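PDB 1TXD: Rho guanine nucleotide exchange factor 12 from Homo sapiens, which acts as a guanine nucleotide exchange factor for the GTPase RhoA, a task carried by the DH and PH domains that make up this construct. Local coordinates for residues L65-S70 with L132-S137; E225-R230 with D274-L279; R248-T253 with E281-L286; P315-S320 with V336-D341. The protein carries 1 engineered substitution. All blocks are in the same frame, centred on the assembly; numbering follows the deposited sequence.

Contact 1: L65-S70 with L132-S137; sequences LRKIFS and LEMIKS
Ile68 of helix 62-69 packs against Met134 and Ile135 of helix 128-141 within the DH domain, the all-helical bundle of Rho exchange factors. The local helix axes approach to 8.4 Å and run at 123° to each other, and no hydrogen bond joins the two segments. Apolar contacts carry the join: Ile68 CG1 meets Met134, CG2 meets Ile135, and CD1 touches both. The Ile68 and Met134 side chains cross at about a right angle, with Ile68 CG1 only 3.4 Å from Met134 CG, closer than ordinary carbon packing. Met134 reaches it because its CG stands anti to the backbone N (chi1 -178°); bends at the next two bonds then carry CE back to Lys67, 4.1 Å from Lys67 CB. Ile68 CG2 meets Ile135 CG1 at 3.6 Å while sitting over the centre of the Phe69 ring, 3.7 Å above its plane. An alanine at Ile68 would lack both outer branches and would probably open a gap between Met134, Ile135 and the Phe69 face. Polar groups keep to the border. Lys67 lends only its base to the contact and turns its amine away to a cation-pi interaction with Phe130, while its carbonyl O accepts a hydrogen bond from Asn127. At the isoleucine tip, Ile68 CD1 lies 3.8 Å from Met134 CG and 4.0 Å from Ile135 CG1.

Contact 2: E225-R230 with D274-L279; sequences EDYQRR and DLYTLL
Tyr227, near the C-terminal end of the long helix 191-230, reaches across to Tyr276 and Leu278 on strand 275-280, so that the last turns of this DH helix lean on the beta sandwich of the PH domain. The Leu278 side is apolar and buries more of the strand residue. The Tyr227 ring, swung beside its own backbone N (chi1 -66°), lays its CE2 4.0 Å from Leu278 CD2, and both leucine methyls lie near Tyr227 CD2. Met257 touches this tyrosine and leucine as well. At the partly exposed Tyr276 carbon contact is sparse, Tyr227 CZ and Tyr276 CE2 being 4.4 Å apart. The two tyrosine side chains cross at about a right angle, and the approach is made by Tyr227 OH and Tyr276 OH, 3.6 Å apart. Tyr276 OH forms a hydrogen bond with Glu260. A serine in place of Tyr227 would probably open a gap beside Leu278 and Met257 and leave Tyr276 without its neighbour across the contact. The solvent side of the helix is ionic instead. Arg229 NH2 donates to Asp226 OD1 at 3.0 Å, the oxygen lying near the guanidinium plane but met from above the carboxylate plane. Arg230 joins the network by charge alone, its NE 3.5 Å from Asp226 OD2 with no N-H aimed at that oxygen. The guanidinium of Arg230 also presents its in-plane edge to Tyr227 CD1.

Contact 3: R248-T253 with E281-L286; sequences RNLDLT and EDILVL
Leu252 and Val285 mark the nearest approach of the two backbones, their CA atoms 9.1 Å apart, too far for main-chain bonding. Residues 248-253 form a loop that is extended at Leu250 and enters a 3-10 turn at Leu252; residues 283-286 are regular strand, which sends Ile283 and Val285 toward the loop and turns Leu284 and Leu286 to the other face, onto Ile317. Side chains alone bridge the distance. Leu250 and Ile283 lie alongside with their chains running opposite ways, touching through Leu250 CD1 and Ile283 CD1 at 3.9 Å. Ile283 CG1 sits wedged between its own N and carbonyl carbon (chi1 54°), and from there the extended tip points at the leucine. The strand belongs to the beta sandwich of the PH domain, and the loop, which leads from helix 245-248 into strand 257-266, lies across one outer face of that sandwich. A second, looser pair follows beside the first, Leu252 CD2 lying 4.2 Å from Val285 CG2. All four of these side chains are buried. The loop is also held from the DH side: Gln228 of helix 191-230 donates through NE2 to Leu250 O and accepts through OE1 from Leu252 N. Within the turn, Thr253 N makes a weak bond to Asp251 OD1 at 3.0 Å. Just before the strand, Asp282 OD1 pairs with Arg255 NE in a salt bridge.

Contact 4: P315-S320 with V336-D341; sequences PVIKLS and VISMSD
Thr321 OG1, just beyond the 315-320 segment, is hydrogen-bonded both to Ser338 OG and to Lys318 O, and so links the two segments, which share no direct hydrogen bond. The serine oxygen thus draws its polar partner from outside the contact, while Ile317 CG2 packs against it, 3.4 Å from Ser338 OG and 3.9 Å from Ser338 CB. Ile317 reaches this spot with CG2 anti to its backbone N, CG1 lying beside that N (chi1 -57°). Past the serine, the same methyl comes to 4.3 Å from Val336 CG1, a looser apolar contact farther into the interior. The two strands do not pair; their local axes cross at 68° with 7.6 Å between them, as strands do where the two sheets of a PH-domain beta sandwich pack over one another. Strand 316-318 is bonded to strand 283-290, whereas strand 333-339 runs between strands 322-326 and 344-350. Ile317 is buried between the sheets, its side chain also touching Leu284, Leu286 and Tyr347. Lys318, next along the strand, belongs to the surface: its chain leads away from Ser338, and its NZ forms a salt bridge with Glu246.

Contact 1 stands apart, a helix-helix contact inside the DH bundle whose centre lies about 22 Å from that of contact 2, the nearest of the others. Contact 2 bridges the domains, and its partly buried aromatic packing borders an ionic helix surface. Contact 3 is wholly buried and aliphatic; it shares a hairpin with contact 2, since strands 275-280 and 283-290 are neighbours, joined by Leu278 O and Val285 N. Contact 4 lies farther out in the PH domain, where strand 316-318 pairs with the strand of contact 3, and mixes buried isoleucine and valine with a hydroxyl near the surface. Contacts 2 and 4 also touch through Leu279 and Leu319.

Contact 1: L65-S70 with L132-S137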
loop_
_atom_site.group_PDB
_atom_site.type_symbol
_atom_site.label_atom_id
_atom_site.label_comp_id
_atom_site.label_asym_id
_atom_site.label_seq_id
_atom_site.Cartn_x
_atom_site.Cartn_y
_atom_site.Cartn_z
ATOM N N LEU A 65 -8.767 -16.848 1.145
ATOM C CA LEU A 65 -7.782 -16.952 0.091
ATOM C C LEU A 65 -7.533 -15.656 -0.711
ATOM O O LEU A 65 -6.361 -15.239 -0.928
ATOM C CB LEU A 65 -8.202 -17.990 -0.913
ATOM C CG LEU A 65 -7.985 -19.399 -0.429
ATOM C CD1 LEU A 65 -8.575 -20.357 -1.408
ATOM C CD2 LEU A 65 -6.475 -19.702 -0.294
ATOM N N ARG A 66 -8.620 -15.089 -1.207
ATOM C CA ARG A 66 -8.574 -13.860 -1.976
ATOM C C ARG A 66 -8.084 -12.705 -1.186
ATOM O O ARG A 66 -7.263 -11.924 -1.679
ATOM C CB ARG A 66 -9.949 -13.529 -2.545
ATOM C CG ARG A 66 -10.022 -12.243 -3.268
ATOM C CD ARG A 66 -11.250 -12.069 -4.170
ATOM N NE ARG A 66 -12.501 -12.646 -3.673
ATOM C CZ ARG A 66 -13.261 -12.128 -2.740
ATOM N NH1 ARG A 66 -12.937 -10.982 -2.179
ATOM N NH2 ARG A 66 -14.369 -12.737 -2.380
ATOM N N LYS A 67 -8.519 -12.617 0.061
ATOM C CA LYS A 67 -8.085 -11.498 0.882
ATOM C C LYS A 67 -6.585 -11.697 1.267
ATOM O O LYS A 67 -5.899 -10.725 1.435
ATOM C CB LYS A 67 -8.929 -11.388 2.137
ATOM C CG LYS A 67 -10.192 -10.555 1.973
ATOM C CD LYS A 67 -9.835 -9.020 2.012
ATOM C CE LYS A 67 -11.034 -8.211 1.763
ATOM N NZ LYS A 67 -10.791 -6.720 1.450
ATOM N N ILE A 68 -6.066 -12.943 1.324
ATOM C CA ILE A 68 -4.647 -13.105 1.783
ATOM C C ILE A 68 -3.626 -12.998 0.600
ATOM O O ILE A 68 -2.703 -12.185 0.664
ATOM C CB ILE A 68 -4.473 -14.370 2.599
ATOM C CG1 ILE A 68 -5.265 -14.208 3.933
ATOM C CG2 ILE A 68 -3.001 -14.619 2.874
ATOM C CD1 ILE A 68 -5.204 -15.393 4.780
ATOM N N PHE A 69 -3.943 -13.686 -0.487
ATOM C CA PHE A 69 -3.073 -13.893 -1.650
ATOM C C PHE A 69 -3.442 -13.193 -2.937
ATOM O O PHE A 69 -2.628 -13.137 -3.871
ATOM C CB PHE A 69 -3.054 -15.420 -1.969
ATOM C CG PHE A 69 -2.490 -16.250 -0.866
ATOM C CD1 PHE A 69 -1.118 -16.144 -0.529
ATOM C CD2 PHE A 69 -3.308 -17.165 -0.164
ATOM C CE1 PHE A 69 -0.583 -16.906 0.546
ATOM C CE2 PHE A 69 -2.803 -17.929 0.914
ATOM C CZ PHE A 69 -1.428 -17.839 1.249
ATOM N N SER A 70 -4.697 -12.743 -3.036
ATOM C CA SER A 70 -5.202 -11.970 -4.177
ATOM C C SER A 70 -4.677 -12.502 -5.472
ATOM O O SER A 70 -4.921 -13.711 -5.882
ATOM C CB SER A 70 -4.958 -10.463 -3.938
ATOM O OG SER A 70 -3.536 -10.121 -3.894
ATOM N N LEU A 132 -2.419 -8.768 5.374
ATOM C CA LEU A 132 -1.616 -9.002 6.571
ATOM C C LEU A 132 -2.558 -9.058 7.761
ATOM O O LEU A 132 -2.259 -9.661 8.762
ATOM C CB LEU A 132 -0.588 -7.868 6.784
ATOM C CG LEU A 132 0.619 -7.807 5.835
ATOM C CD1 LEU A 132 1.685 -6.985 6.385
ATOM C CD2 LEU A 132 1.212 -9.167 5.447
ATOM N N GLU A 133 -3.681 -8.365 7.672
ATOM C CA GLU A 133 -4.602 -8.310 8.783
ATOM C C GLU A 133 -5.456 -9.537 8.769
ATOM O O GLU A 133 -5.822 -10.017 9.823
ATOM C CB GLU A 133 -5.415 -6.995 8.787
ATOM C CG GLU A 133 -6.742 -7.121 9.538
ATOM C CD GLU A 133 -6.578 -7.098 11.028
ATOM O OE1 GLU A 133 -5.667 -6.327 11.505
ATOM O OE2 GLU A 133 -7.394 -7.808 11.710
ATOM N N MET A 134 -5.726 -10.078 7.595
ATOM C CA MET A 134 -6.487 -11.303 7.488
ATOM C C MET A 134 -5.665 -12.495 7.990
ATOM O O MET A 134 -6.181 -13.368 8.596
ATOM C CB MET A 134 -6.906 -11.546 6.046
ATOM C CG MET A 134 -7.716 -12.710 5.820
ATOM S SD MET A 134 -9.131 -12.861 6.924
ATOM C CE MET A 134 -10.509 -12.140 5.881
ATOM N N ILE A 135 -4.386 -12.552 7.654
ATOM C CA ILE A 135 -3.471 -13.528 8.218
ATOM C C ILE A 135 -3.511 -13.498 9.745
ATOM O O ILE A 135 -3.725 -14.537 10.306
ATOM C CB ILE A 135 -2.026 -13.328 7.674
ATOM C CG1 ILE A 135 -1.950 -13.579 6.165
ATOM C CG2 ILE A 135 -0.988 -14.138 8.450
ATOM C CD1 ILE A 135 -0.715 -12.848 5.578
ATOM N N LYS A 136 -3.343 -12.329 10.410
ATOM C CA LYS A 136 -3.456 -12.246 11.848
ATOM C C LYS A 136 -4.794 -12.698 12.385
ATOM O O LYS A 136 -4.838 -13.346 13.425
ATOM C CB LYS A 136 -3.259 -10.806 12.383
ATOM C CG LYS A 136 -1.860 -10.236 12.236
ATOM C CD LYS A 136 -1.506 -9.338 13.455
ATOM C CE LYS A 136 -2.252 -8.004 13.399
ATOM N NZ LYS A 136 -2.158 -7.175 14.693
ATOM N N SER A 137 -5.888 -12.330 11.701
ATOM C CA SER A 137 -7.199 -12.648 12.218
ATOM C C SER A 137 -7.427 -14.133 12.058
ATOM O O SER A 137 -7.983 -14.719 12.958
ATOM C CB SER A 137 -8.348 -11.793 11.627
ATOM O OG SER A 137 -8.640 -12.124 10.294
#

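Contact 2: E225-R230 with D274-L279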
loop_
_atom_site.group_PDB
_atom_site.type_symbol
_atom_site.label_atom_id
_atom_site.label_comp_id
_atom_site.label_asym_id
_atom_site.label_seq_id
_atom_site.Cartn_x
_atom_site.Cartn_y
_atom_site.Cartn_z
ATOM N N GLU A 225 -11.591 0.219 7.851
ATOM C CA GLU A 225 -12.269 -1.080 7.970
ATOM C C GLU A 225 -12.051 -1.657 9.373
ATOM O O GLU A 225 -12.894 -2.365 9.949
ATOM C CB GLU A 225 -11.682 -2.020 6.905
ATOM C CG GLU A 225 -12.407 -3.306 6.733
ATOM C CD GLU A 225 -11.881 -4.057 5.511
ATOM O OE1 GLU A 225 -12.138 -3.596 4.383
ATOM O OE2 GLU A 225 -11.210 -5.090 5.688
ATOM N N ASP A 226 -10.863 -1.367 9.883
ATOM C CA ASP A 226 -10.455 -1.672 11.253
ATOM C C ASP A 226 -11.262 -0.836 12.237
ATOM O O ASP A 226 -11.772 -1.355 13.223
ATOM C CB ASP A 226 -8.958 -1.346 11.447
ATOM C CG ASP A 226 -8.411 -1.907 12.758
ATOM O OD1 ASP A 226 -8.442 -3.158 12.939
ATOM O OD2 ASP A 226 -7.948 -1.159 13.652
ATOM N N TYR A 227 -11.364 0.470 11.978
ATOM C CA TYR A 227 -12.151 1.319 12.862
ATOM C C TYR A 227 -13.598 0.838 12.826
ATOM O O TYR A 227 -14.207 0.641 13.870
ATOM C CB TYR A 227 -12.027 2.769 12.437
ATOM C CG TYR A 227 -10.649 3.351 12.606
ATOM C CD1 TYR A 227 -9.665 2.739 13.391
ATOM C CD2 TYR A 227 -10.342 4.541 12.020
ATOM C CE1 TYR A 227 -8.384 3.302 13.527
ATOM C CE2 TYR A 227 -9.097 5.119 12.163
ATOM C CZ TYR A 227 -8.121 4.508 12.920
ATOM O OH TYR A 227 -6.890 5.152 13.028
ATOM N N GLN A 228 -14.126 0.571 11.633
ATOM C CA GLN A 228 -15.516 0.109 11.492
ATOM C C GLN A 228 -15.781 -1.180 12.236
ATOM O O GLN A 228 -16.921 -1.448 12.645
ATOM C CB GLN A 228 -15.910 -0.082 10.014
ATOM C CG GLN A 228 -17.396 -0.543 9.764
ATOM C CD GLN A 228 -18.453 0.466 10.274
ATOM O OE1 GLN A 228 -18.116 1.518 10.814
ATOM N NE2 GLN A 228 -19.723 0.129 10.105
ATOM N N ARG A 229 -14.739 -1.982 12.417
ATOM C CA ARG A 229 -14.878 -3.265 13.123
ATOM C C ARG A 229 -14.957 -3.016 14.628
ATOM O O ARG A 229 -15.814 -3.557 15.303
ATOM C CB ARG A 229 -13.697 -4.186 12.785
ATOM C CG ARG A 229 -13.891 -5.652 13.122
ATOM C CD ARG A 229 -12.635 -6.513 12.875
ATOM N NE ARG A 229 -11.411 -5.835 13.309
ATOM C CZ ARG A 229 -11.024 -5.676 14.580
ATOM N NH1 ARG A 229 -11.740 -6.168 15.590
ATOM N NH2 ARG A 229 -9.899 -5.017 14.849
ATOM N N ARG A 230 -14.077 -2.153 15.128
ATOM C CA ARG A 230 -13.994 -1.833 16.562
ATOM C C ARG A 230 -15.145 -0.926 17.079
ATOM O O ARG A 230 -15.336 -0.769 18.286
ATOM C CB ARG A 230 -12.615 -1.210 16.859
ATOM C CG ARG A 230 -11.440 -2.151 16.487
ATOM C CD ARG A 230 -10.085 -1.738 17.046
ATOM N NE ARG A 230 -9.677 -0.412 16.568
ATOM C CZ ARG A 230 -8.963 0.479 17.264
ATOM N NH1 ARG A 230 -8.559 0.222 18.503
ATOM N NH2 ARG A 230 -8.653 1.651 16.716
ATOM N N ASP A 274 -12.288 12.551 26.839
ATOM C CA ASP A 274 -11.153 12.329 25.940
ATOM C C ASP A 274 -11.626 11.547 24.715
ATOM O O ASP A 274 -12.161 10.450 24.846
ATOM C CB ASP A 274 -10.031 11.551 26.637
ATOM C CG ASP A 274 -9.589 12.194 27.937
ATOM O OD1 ASP A 274 -9.384 13.425 27.960
ATOM O OD2 ASP A 274 -9.421 11.541 28.987
ATOM N N LEU A 275 -11.448 12.129 23.531
ATOM C CA LEU A 275 -11.914 11.523 22.288
ATOM C C LEU A 275 -10.768 11.126 21.375
ATOM O O LEU A 275 -9.636 11.616 21.497
ATOM C CB LEU A 275 -12.794 12.496 21.487
ATOM C CG LEU A 275 -14.160 12.989 21.978
ATOM C CD1 LEU A 275 -14.686 14.033 20.996
ATOM C CD2 LEU A 275 -15.162 11.859 22.127
ATOM N N TYR A 276 -11.102 10.208 20.473
ATOM C CA TYR A 276 -10.431 10.046 19.199
ATOM C C TYR A 276 -11.487 10.321 18.135
ATOM O O TYR A 276 -12.577 9.743 18.162
ATOM C CB TYR A 276 -9.882 8.621 19.047
ATOM C CG TYR A 276 -8.888 8.488 17.916
ATOM C CD1 TYR A 276 -7.525 8.703 18.136
ATOM C CD2 TYR A 276 -9.312 8.166 16.620
ATOM C CE1 TYR A 276 -6.610 8.600 17.102
ATOM C CE2 TYR A 276 -8.398 8.052 15.577
ATOM C CZ TYR A 276 -7.054 8.275 15.828
ATOM O OH TYR A 276 -6.146 8.163 14.810
ATOM N N THR A 277 -11.150 11.182 17.189
ATOM C CA THR A 277 -12.136 11.797 16.312
ATOM C C THR A 277 -11.778 11.526 14.880
ATOM O O THR A 277 -10.612 11.491 14.543
ATOM C CB THR A 277 -12.134 13.341 16.565
ATOM O OG1 THR A 277 -12.696 13.604 17.849
ATOM C CG2 THR A 277 -13.036 14.082 15.582
ATOM N N LEU A 278 -12.776 11.380 14.025
ATOM C CA LEU A 278 -12.516 11.073 12.641
ATOM C C LEU A 278 -13.257 12.007 11.746
ATOM O O LEU A 278 -14.480 12.021 11.743
ATOM C CB LEU A 278 -12.971 9.652 12.313
ATOM C CG LEU A 278 -12.649 8.505 13.278
ATOM C CD1 LEU A 278 -13.329 7.268 12.742
ATOM C CD2 LEU A 278 -11.150 8.271 13.507
ATOM N N LEU A 279 -12.507 12.793 10.984
ATOM C CA LEU A 279 -13.063 13.571 9.878
ATOM C C LEU A 279 -13.177 12.718 8.612
ATOM O O LEU A 279 -12.163 12.357 8.013
ATOM C CB LEU A 279 -12.180 14.783 9.584
ATOM C CG LEU A 279 -12.528 15.596 8.340
ATOM C CD1 LEU A 279 -14.016 15.953 8.297
ATOM C CD2 LEU A 279 -11.679 16.870 8.324
#

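Contact 3: R248-T253 with E281-L286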
loop_
_atom_site.group_PDB
_atom_site.type_symbol
_atom_site.label_atom_id
_atom_site.label_comp_id
_atom_site.label_asym_id
_atom_site.label_seq_id
_atom_site.Cartn_x
_atom_site.Cartn_y
_atom_site.Cartn_z
ATOM N N ARG A 248 -27.056 3.914 14.542
ATOM C CA ARG A 248 -26.604 2.592 14.994
ATOM C C ARG A 248 -26.104 1.695 13.852
ATOM O O ARG A 248 -25.266 0.822 14.076
ATOM C CB ARG A 248 -27.707 1.885 15.794
ATOM C CG ARG A 248 -28.774 1.234 14.948
ATOM C CD ARG A 248 -30.080 1.025 15.679
ATOM N NE ARG A 248 -31.085 0.412 14.813
ATOM C CZ ARG A 248 -32.364 0.287 15.126
ATOM N NH1 ARG A 248 -32.819 0.726 16.295
ATOM N NH2 ARG A 248 -33.198 -0.285 14.263
ATOM N N ASN A 249 -26.614 1.914 12.641
ATOM C CA ASN A 249 -26.132 1.209 11.452
ATOM C C ASN A 249 -25.006 1.980 10.739
ATOM O O ASN A 249 -24.738 1.753 9.559
ATOM C CB ASN A 249 -27.294 0.941 10.486
ATOM C CG ASN A 249 -28.016 -0.362 10.788
ATOM O OD1 ASN A 249 -27.463 -1.452 10.613
ATOM N ND2 ASN A 249 -29.261 -0.255 11.232
ATOM N N LEU A 250 -24.334 2.877 11.461
ATOM C CA LEU A 250 -23.336 3.759 10.862
ATOM C C LEU A 250 -22.201 2.946 10.261
ATOM O O LEU A 250 -21.585 2.118 10.941
ATOM C CB LEU A 250 -22.761 4.743 11.886
ATOM C CG LEU A 250 -21.581 5.590 11.390
ATOM C CD1 LEU A 250 -22.057 6.619 10.387
ATOM C CD2 LEU A 250 -20.843 6.245 12.542
ATOM N N ASP A 251 -21.924 3.227 8.993
ATOM C CA ASP A 251 -20.894 2.535 8.248
ATOM C C ASP A 251 -19.828 3.503 7.748
ATOM O O ASP A 251 -19.972 4.096 6.677
ATOM C CB ASP A 251 -21.516 1.780 7.078
ATOM C CG ASP A 251 -20.592 0.705 6.535
ATOM O OD1 ASP A 251 -19.361 0.872 6.696
ATOM O OD2 ASP A 251 -21.009 -0.336 5.963
ATOM N N LEU A 252 -18.753 3.632 8.526
ATOM C CA LEU A 252 -17.591 4.445 8.153
ATOM C C LEU A 252 -17.053 4.113 6.756
ATOM O O LEU A 252 -16.670 5.014 6.015
ATOM C CB LEU A 252 -16.458 4.307 9.194
ATOM C CG LEU A 252 -16.800 4.351 10.700
ATOM C CD1 LEU A 252 -15.588 4.002 11.591
ATOM C CD2 LEU A 252 -17.371 5.708 11.085
ATOM N N THR A 253 -17.066 2.827 6.385
ATOM C CA THR A 253 -16.423 2.366 5.143
ATOM C C THR A 253 -17.066 2.872 3.849
ATOM O O THR A 253 -16.455 2.786 2.779
ATOM C CB THR A 253 -16.339 0.804 5.098
ATOM O OG1 THR A 253 -17.647 0.233 4.998
ATOM C CG2 THR A 253 -15.779 0.224 6.407
ATOM N N GLU A 281 -15.563 12.120 4.735
ATOM C CA GLU A 281 -15.976 12.939 3.586
ATOM C C GLU A 281 -17.099 13.912 3.939
ATOM O O GLU A 281 -17.085 15.076 3.522
ATOM C CB GLU A 281 -16.443 12.050 2.421
ATOM C CG GLU A 281 -15.471 11.967 1.248
ATOM C CD GLU A 281 -15.773 10.809 0.303
ATOM O OE1 GLU A 281 -16.946 10.371 0.245
ATOM O OE2 GLU A 281 -14.840 10.330 -0.383
ATOM N N ASP A 282 -18.070 13.412 4.701
ATOM C CA ASP A 282 -19.341 14.097 4.903
ATOM C C ASP A 282 -19.790 14.190 6.360
ATOM O O ASP A 282 -20.797 14.824 6.639
ATOM C CB ASP A 282 -20.428 13.419 4.054
ATOM C CG ASP A 282 -20.820 12.032 4.570
ATOM O OD1 ASP A 282 -20.078 11.435 5.379
ATOM O OD2 ASP A 282 -21.866 11.459 4.210
ATOM N N ILE A 283 -19.060 13.554 7.272
ATOM C CA ILE A 283 -19.362 13.619 8.699
ATOM C C ILE A 283 -18.096 13.707 9.537
ATOM O O ILE A 283 -17.045 13.201 9.155
ATOM C CB ILE A 283 -20.200 12.392 9.165
ATOM C CG1 ILE A 283 -19.527 11.063 8.776
ATOM C CG2 ILE A 283 -21.611 12.467 8.599
ATOM C CD1 ILE A 283 -20.149 9.832 9.428
ATOM N N LEU A 284 -18.203 14.378 10.673
ATOM C CA LEU A 284 -17.211 14.287 11.718
ATOM C C LEU A 284 -17.778 13.250 12.672
ATOM O O LEU A 284 -18.988 13.200 12.881
ATOM C CB LEU A 284 -17.043 15.640 12.397
ATOM C CG LEU A 284 -15.778 15.880 13.208
ATOM C CD1 LEU A 284 -14.620 16.203 12.299
ATOM C CD2 LEU A 284 -16.007 17.031 14.190
ATOM N N VAL A 285 -16.913 12.406 13.225
ATOM C CA VAL A 285 -17.347 11.302 14.071
ATOM C C VAL A 285 -16.600 11.369 15.378
ATOM O O VAL A 285 -15.377 11.443 15.406
ATOM C CB VAL A 285 -17.094 9.916 13.423
ATOM C CG1 VAL A 285 -17.544 8.800 14.360
ATOM C CG2 VAL A 285 -17.822 9.799 12.080
ATOM N N LEU A 286 -17.348 11.308 16.467
ATOM C CA LEU A 286 -16.780 11.473 17.784
ATOM C C LEU A 286 -16.815 10.119 18.473
ATOM O O LEU A 286 -17.887 9.547 18.659
ATOM C CB LEU A 286 -17.568 12.534 18.563
ATOM C CG LEU A 286 -17.668 13.901 17.865
ATOM C CD1 LEU A 286 -18.485 14.877 18.710
ATOM C CD2 LEU A 286 -16.302 14.497 17.574
#

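Contact 4: P315-S320 with V336-D341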
loop_
_atom_site.group_PDB
_atom_site.type_symbol
_atom_site.label_atom_id
_atom_site.label_comp_id
_atom_site.label_asym_id
_atom_site.label_seq_id
_atom_site.Cartn_x
_atom_site.Cartn_y
_atom_site.Cartn_z
ATOM N N PRO A 315 -23.009 12.170 18.507
ATOM C CA PRO A 315 -21.570 11.983 18.235
ATOM C C PRO A 315 -21.232 12.021 16.744
ATOM O O PRO A 315 -20.063 12.080 16.413
ATOM C CB PRO A 315 -21.280 10.594 18.807
ATOM C CG PRO A 315 -22.562 9.868 18.655
ATOM C CD PRO A 315 -23.673 10.889 18.806
ATOM N N VAL A 316 -22.242 11.970 15.880
ATOM C CA VAL A 316 -22.076 12.187 14.447
ATOM C C VAL A 316 -22.604 13.569 14.093
ATOM O O VAL A 316 -23.801 13.841 14.241
ATOM C CB VAL A 316 -22.847 11.121 13.612
ATOM C CG1 VAL A 316 -23.189 11.617 12.184
ATOM C CG2 VAL A 316 -22.048 9.835 13.551
ATOM N N ILE A 317 -21.709 14.417 13.596
ATOM C CA ILE A 317 -22.054 15.760 13.161
ATOM C C ILE A 317 -22.021 15.855 11.638
ATOM O O ILE A 317 -20.965 15.746 11.030
ATOM C CB ILE A 317 -21.058 16.776 13.765
ATOM C CG1 ILE A 317 -21.036 16.677 15.293
ATOM C CG2 ILE A 317 -21.401 18.183 13.311
ATOM C CD1 ILE A 317 -19.679 17.014 15.905
ATOM N N LYS A 318 -23.174 16.072 11.027
ATOM C CA LYS A 318 -23.249 16.228 9.581
ATOM C C LYS A 318 -22.536 17.510 9.139
ATOM O O LYS A 318 -22.900 18.603 9.557
ATOM C CB LYS A 318 -24.707 16.232 9.130
ATOM C CG LYS A 318 -25.461 14.950 9.510
ATOM C CD LYS A 318 -26.546 14.607 8.500
ATOM C CE LYS A 318 -27.091 13.193 8.697
ATOM N NZ LYS A 318 -28.477 13.039 8.140
ATOM N N LEU A 319 -21.508 17.367 8.304
ATOM C CA LEU A 319 -20.715 18.509 7.829
ATOM C C LEU A 319 -21.517 19.506 6.981
ATOM O O LEU A 319 -21.107 20.658 6.814
ATOM C CB LEU A 319 -19.497 18.020 7.023
ATOM C CG LEU A 319 -18.431 17.242 7.799
ATOM C CD1 LEU A 319 -17.417 16.629 6.843
ATOM C CD2 LEU A 319 -17.728 18.129 8.825
ATOM N N SER A 320 -22.651 19.057 6.450
ATOM C CA SER A 320 -23.533 19.896 5.641
ATOM C C SER A 320 -24.098 21.097 6.412
ATOM O O SER A 320 -24.593 22.051 5.811
ATOM C CB SER A 320 -24.693 19.050 5.123
ATOM O OG SER A 320 -25.463 19.766 4.182
ATOM N N VAL A 336 -17.306 23.674 17.034
ATOM C CA VAL A 336 -17.970 23.068 15.915
ATOM C C VAL A 336 -19.420 23.310 16.221
ATOM O O VAL A 336 -19.870 23.070 17.332
ATOM C CB VAL A 336 -17.640 21.569 15.783
ATOM C CG1 VAL A 336 -18.332 20.989 14.572
ATOM C CG2 VAL A 336 -16.135 21.370 15.681
ATOM N N ILE A 337 -20.145 23.791 15.226
ATOM C CA ILE A 337 -21.480 24.278 15.424
ATOM C C ILE A 337 -22.386 23.625 14.408
ATOM O O ILE A 337 -22.310 23.950 13.226
ATOM C CB ILE A 337 -21.504 25.824 15.252
ATOM C CG1 ILE A 337 -20.417 26.494 16.115
ATOM C CG2 ILE A 337 -22.869 26.370 15.599
ATOM C CD1 ILE A 337 -20.558 28.015 16.207
ATOM N N SER A 338 -23.254 22.723 14.863
ATOM C CA SER A 338 -24.195 22.051 13.968
ATOM C C SER A 338 -25.551 22.751 13.927
ATOM O O SER A 338 -26.128 23.056 14.963
ATOM C CB SER A 338 -24.364 20.574 14.350
ATOM O OG SER A 338 -24.410 19.774 13.179
ATOM N N MET A 339 -26.053 22.965 12.712
ATOM C CA MET A 339 -27.301 23.677 12.453
ATOM C C MET A 339 -28.439 22.740 12.031
ATOM O O MET A 339 -28.354 22.086 10.990
ATOM C CB MET A 339 -27.070 24.707 11.337
ATOM C CG MET A 339 -26.201 25.895 11.751
ATOM S SD MET A 339 -26.950 26.906 13.068
ATOM C CE MET A 339 -28.643 27.162 12.422
ATOM N N SER A 340 -29.493 22.674 12.843
ATOM C CA SER A 340 -30.738 22.026 12.438
ATOM C C SER A 340 -31.777 23.107 12.166
ATOM O O SER A 340 -31.503 24.301 12.331
ATOM C CB SER A 340 -31.245 21.037 13.504
ATOM O OG SER A 340 -30.812 21.366 14.809
ATOM N N ASP A 341 -32.965 22.684 11.746
ATOM C CA ASP A 341 -34.096 23.596 11.567
ATOM C C ASP A 341 -34.603 24.179 12.898
ATOM O O ASP A 341 -35.447 25.077 12.896
ATOM C CB ASP A 341 -35.244 22.891 10.833
ATOM C CG ASP A 341 -34.899 22.545 9.394
ATOM O OD1 ASP A 341 -33.724 22.696 8.998
ATOM O OD2 ASP A 341 -35.742 22.109 8.584
#